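Local coordinates for DUF917 domain-containing protein (Chromobacterium violaceum, PDB 2O3I) that is of unknown function, though its two S-Me-THD-like domains place it in the DUF917 family, and pairs with a second copy of itself in the crystal, at the interface of chains A and B. Coordinates in Å, arbitrary orientation; residue numbers count along the deposited sequence, not the author numbering. Chains: chain A/B, Hypothetical protein.

The interface of chains A and B. Residues chain A 164-166, 194, 197, 200; chain B 168-170, 186, 190.
B:Met190, present as selenomethionine, reaches from its helix into a pocket of chain A walled by A:Ile194, A:Val166, A:Asn197 and A:Phe200. Its chain runs extended beyond CG (chi2 -177°), which carries the terminal methyl CE into the partner. There CE lies 3.6 Å from the branch methyl CG2 of A:Ile194 and 3.6 Å from CE1 on the rim of the A:Phe200 ring, both side chains meeting it at about a right angle. A long, unbranched side chain suits such a slot, where beta-branched and aromatic neighbours provide stiff walls. A:Leu164 CD1 lies over one face of the ring, offset toward its rim.

A:Val166 CG2 faces the B:Met190 methyl at 3.9 Å, while CG1, anti to the backbone N (chi1 179°), packs against B:Leu168 CD1 at 3.6 Å and makes a van der Waals approach of 3.3 Å to the carbonyl O of B:Gly169. The short, branched valine thus meets both strand and helix.

A:Asn197 crosses the tip at about a right angle, its amide carbon CG 3.8 Å from B:Met190 CE; a short, flat amide can probably rest its carbon frame on the methyl. ND2 also approaches B:Val186 CG1.

Within this patch the chains meet by packing: strands 165-171 pair antiparallel, A:Val166 bridging B:Val170, but without N or O in bonding reach. Helix 183-195 brings B:Met190 beside this seam, and two-fold symmetry repeats the packing in what may be a dimer.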
ATOM      1  N   LEU A 164     -10.873  -5.450 -10.507  1.00 39.02           N
ATOM      2  CA  LEU A 164     -10.006  -4.520  -9.799  1.00 38.87           C
ATOM      3  C   LEU A 164      -8.536  -4.911 -10.018  1.00 37.98           C
ATOM      4  O   LEU A 164      -8.158  -6.067  -9.841  1.00 37.02           O
ATOM      5  CB  LEU A 164     -10.380  -4.533  -8.309  1.00 39.85           C
ATOM      6  CG  LEU A 164      -9.589  -3.829  -7.198  1.00 40.50           C
ATOM      7  CD1 LEU A 164      -8.455  -4.713  -6.770  1.00 42.40           C
ATOM      8  CD2 LEU A 164      -9.099  -2.470  -7.647  1.00 41.24           C
ATOM      9  N   CYS A 165      -7.726  -3.943 -10.443  1.00 35.92           N
ATOM     10  CA  CYS A 165      -6.300  -4.154 -10.687  1.00 35.69           C
ATOM     11  C   CYS A 165      -5.506  -3.000 -10.089  1.00 33.29           C
ATOM     12  O   CYS A 165      -5.838  -1.833 -10.291  1.00 33.96           O
ATOM     13  CB  CYS A 165      -6.004  -4.247 -12.191  1.00 35.56           C
ATOM     14  SG  CYS A 165      -4.226  -4.293 -12.612  1.00 40.70           S
ATOM     15  N   VAL A 166      -4.460  -3.335  -9.346  1.00 30.95           N
ATOM     16  CA  VAL A 166      -3.614  -2.337  -8.714  1.00 29.33           C
ATOM     17  C   VAL A 166      -2.167  -2.567  -9.135  1.00 29.37           C
ATOM     18  O   VAL A 166      -1.692  -3.707  -9.164  1.00 28.37           O
ATOM     19  CB  VAL A 166      -3.701  -2.417  -7.164  1.00 29.60           C
ATOM     20  CG1 VAL A 166      -2.792  -1.380  -6.533  1.00 29.56           C
ATOM     21  CG2 VAL A 166      -5.129  -2.193  -6.707  1.00 30.01           C
ATOM     22  N   ILE A 194      -2.168  -3.848   1.055  1.00 39.37           N
ATOM     23  CA  ILE A 194      -3.088  -3.446   0.001  1.00 38.16           C
ATOM     24  C   ILE A 194      -4.174  -4.502  -0.181  1.00 39.23           C
ATOM     25  O   ILE A 194      -5.319  -4.181  -0.491  1.00 39.37           O
ATOM     26  CB  ILE A 194      -2.327  -3.230  -1.328  1.00 36.73           C
ATOM     27  CG1 ILE A 194      -1.422  -2.000  -1.201  1.00 35.05           C
ATOM     28  CG2 ILE A 194      -3.303  -3.071  -2.484  1.00 36.49           C
ATOM     29  CD1 ILE A 194      -0.493  -1.788  -2.355  1.00 31.57           C
ATOM     30  N   ASN A 197      -7.402  -4.375   1.839  1.00 45.86           N
ATOM     31  CA  ASN A 197      -8.389  -3.381   1.447  1.00 46.66           C
ATOM     32  C   ASN A 197      -9.686  -4.109   1.096  1.00 47.11           C
ATOM     33  O   ASN A 197      -9.661  -5.171   0.480  1.00 46.40           O
ATOM     34  CB  ASN A 197      -7.901  -2.597   0.230  1.00 46.17           C
ATOM     35  CG  ASN A 197      -8.834  -1.462  -0.136  1.00 48.46           C
ATOM     36  OD1 ASN A 197      -8.839  -0.410   0.509  1.00 49.68           O
ATOM     37  ND2 ASN A 197      -9.643  -1.672  -1.165  1.00 48.34           N
ATOM     38  N   PHE A 200     -10.271  -5.956  -2.222  1.00 44.65           N
ATOM     39  CA  PHE A 200      -9.597  -7.225  -2.484  1.00 44.19           C
ATOM     40  C   PHE A 200     -10.223  -8.384  -1.710  1.00 45.09           C
ATOM     41  O   PHE A 200     -10.489  -9.443  -2.275  1.00 45.74           O
ATOM     42  CB  PHE A 200      -8.109  -7.136  -2.131  1.00 41.68           C
ATOM     43  CG  PHE A 200      -7.255  -6.599  -3.235  1.00 41.11           C
ATOM     44  CD1 PHE A 200      -6.797  -5.287  -3.203  1.00 40.35           C
ATOM     45  CD2 PHE A 200      -6.911  -7.407  -4.317  1.00 40.45           C
ATOM     46  CE1 PHE A 200      -6.005  -4.785  -4.232  1.00 40.49           C
ATOM     47  CE2 PHE A 200      -6.120  -6.915  -5.352  1.00 40.85           C
ATOM     48  CZ  PHE A 200      -5.666  -5.602  -5.311  1.00 40.72           C
TER
ATOM     49  N   LEU B 168       1.600   4.149  -7.364  1.00 22.98           N
ATOM     50  CA  LEU B 168       0.376   3.389  -7.183  1.00 24.75           C
ATOM     51  C   LEU B 168      -0.561   3.659  -8.350  1.00 26.31           C
ATOM     52  O   LEU B 168      -0.751   4.807  -8.770  1.00 25.24           O
ATOM     53  CB  LEU B 168      -0.318   3.773  -5.873  1.00 24.59           C
ATOM     54  CG  LEU B 168      -1.537   2.937  -5.468  1.00 23.40           C
ATOM     55  CD1 LEU B 168      -1.100   1.514  -5.136  1.00 24.59           C
ATOM     56  CD2 LEU B 168      -2.208   3.563  -4.253  1.00 26.42           C
ATOM     57  N   GLY B 169      -1.120   2.579  -8.884  1.00 28.10           N
ATOM     58  CA  GLY B 169      -2.053   2.677  -9.988  1.00 28.82           C
ATOM     59  C   GLY B 169      -3.282   1.911  -9.545  1.00 32.47           C
ATOM     60  O   GLY B 169      -3.159   0.868  -8.895  1.00 32.29           O
ATOM     61  N   VAL B 170      -4.466   2.424  -9.864  1.00 32.04           N
ATOM     62  CA  VAL B 170      -5.698   1.747  -9.489  1.00 32.66           C
ATOM     63  C   VAL B 170      -6.715   1.788 -10.617  1.00 35.77           C
ATOM     64  O   VAL B 170      -7.048   2.855 -11.137  1.00 34.52           O
ATOM     65  CB  VAL B 170      -6.336   2.378  -8.235  1.00 30.84           C
ATOM     66  CG1 VAL B 170      -7.629   1.652  -7.897  1.00 28.12           C
ATOM     67  CG2 VAL B 170      -5.368   2.313  -7.063  1.00 30.19           C
ATOM     68  N   VAL B 186     -10.823   4.678  -2.286  1.00 29.16           N
ATOM     69  CA  VAL B 186     -10.036   3.458  -2.368  1.00 28.47           C
ATOM     70  C   VAL B 186      -8.550   3.804  -2.445  1.00 28.40           C
ATOM     71  O   VAL B 186      -7.722   3.182  -1.774  1.00 28.77           O
ATOM     72  CB  VAL B 186     -10.434   2.618  -3.614  1.00 28.41           C
ATOM     73  CG1 VAL B 186      -9.540   1.391  -3.733  1.00 27.94           C
ATOM     74  CG2 VAL B 186     -11.888   2.185  -3.504  1.00 26.95           C
HETATM   75  N   MSE B 190      -5.294   3.186   0.381  1.00 38.73           N
HETATM   76  CA  MSE B 190      -4.106   2.418   0.044  1.00 37.95           C
HETATM   77  C   MSE B 190      -2.862   3.283   0.196  1.00 37.85           C
HETATM   78  O   MSE B 190      -1.815   2.805   0.638  1.00 36.39           O
HETATM   79  CB  MSE B 190      -4.205   1.881  -1.381  1.00 38.95           C
HETATM   80  CG  MSE B 190      -5.336   0.889  -1.594  1.00 40.76           C
HETATM   81 SE   MSE B 190      -5.370   0.172  -3.396  1.00 44.01          SE
HETATM   82  CE  MSE B 190      -6.406  -1.420  -3.077  1.00 44.74           C
TER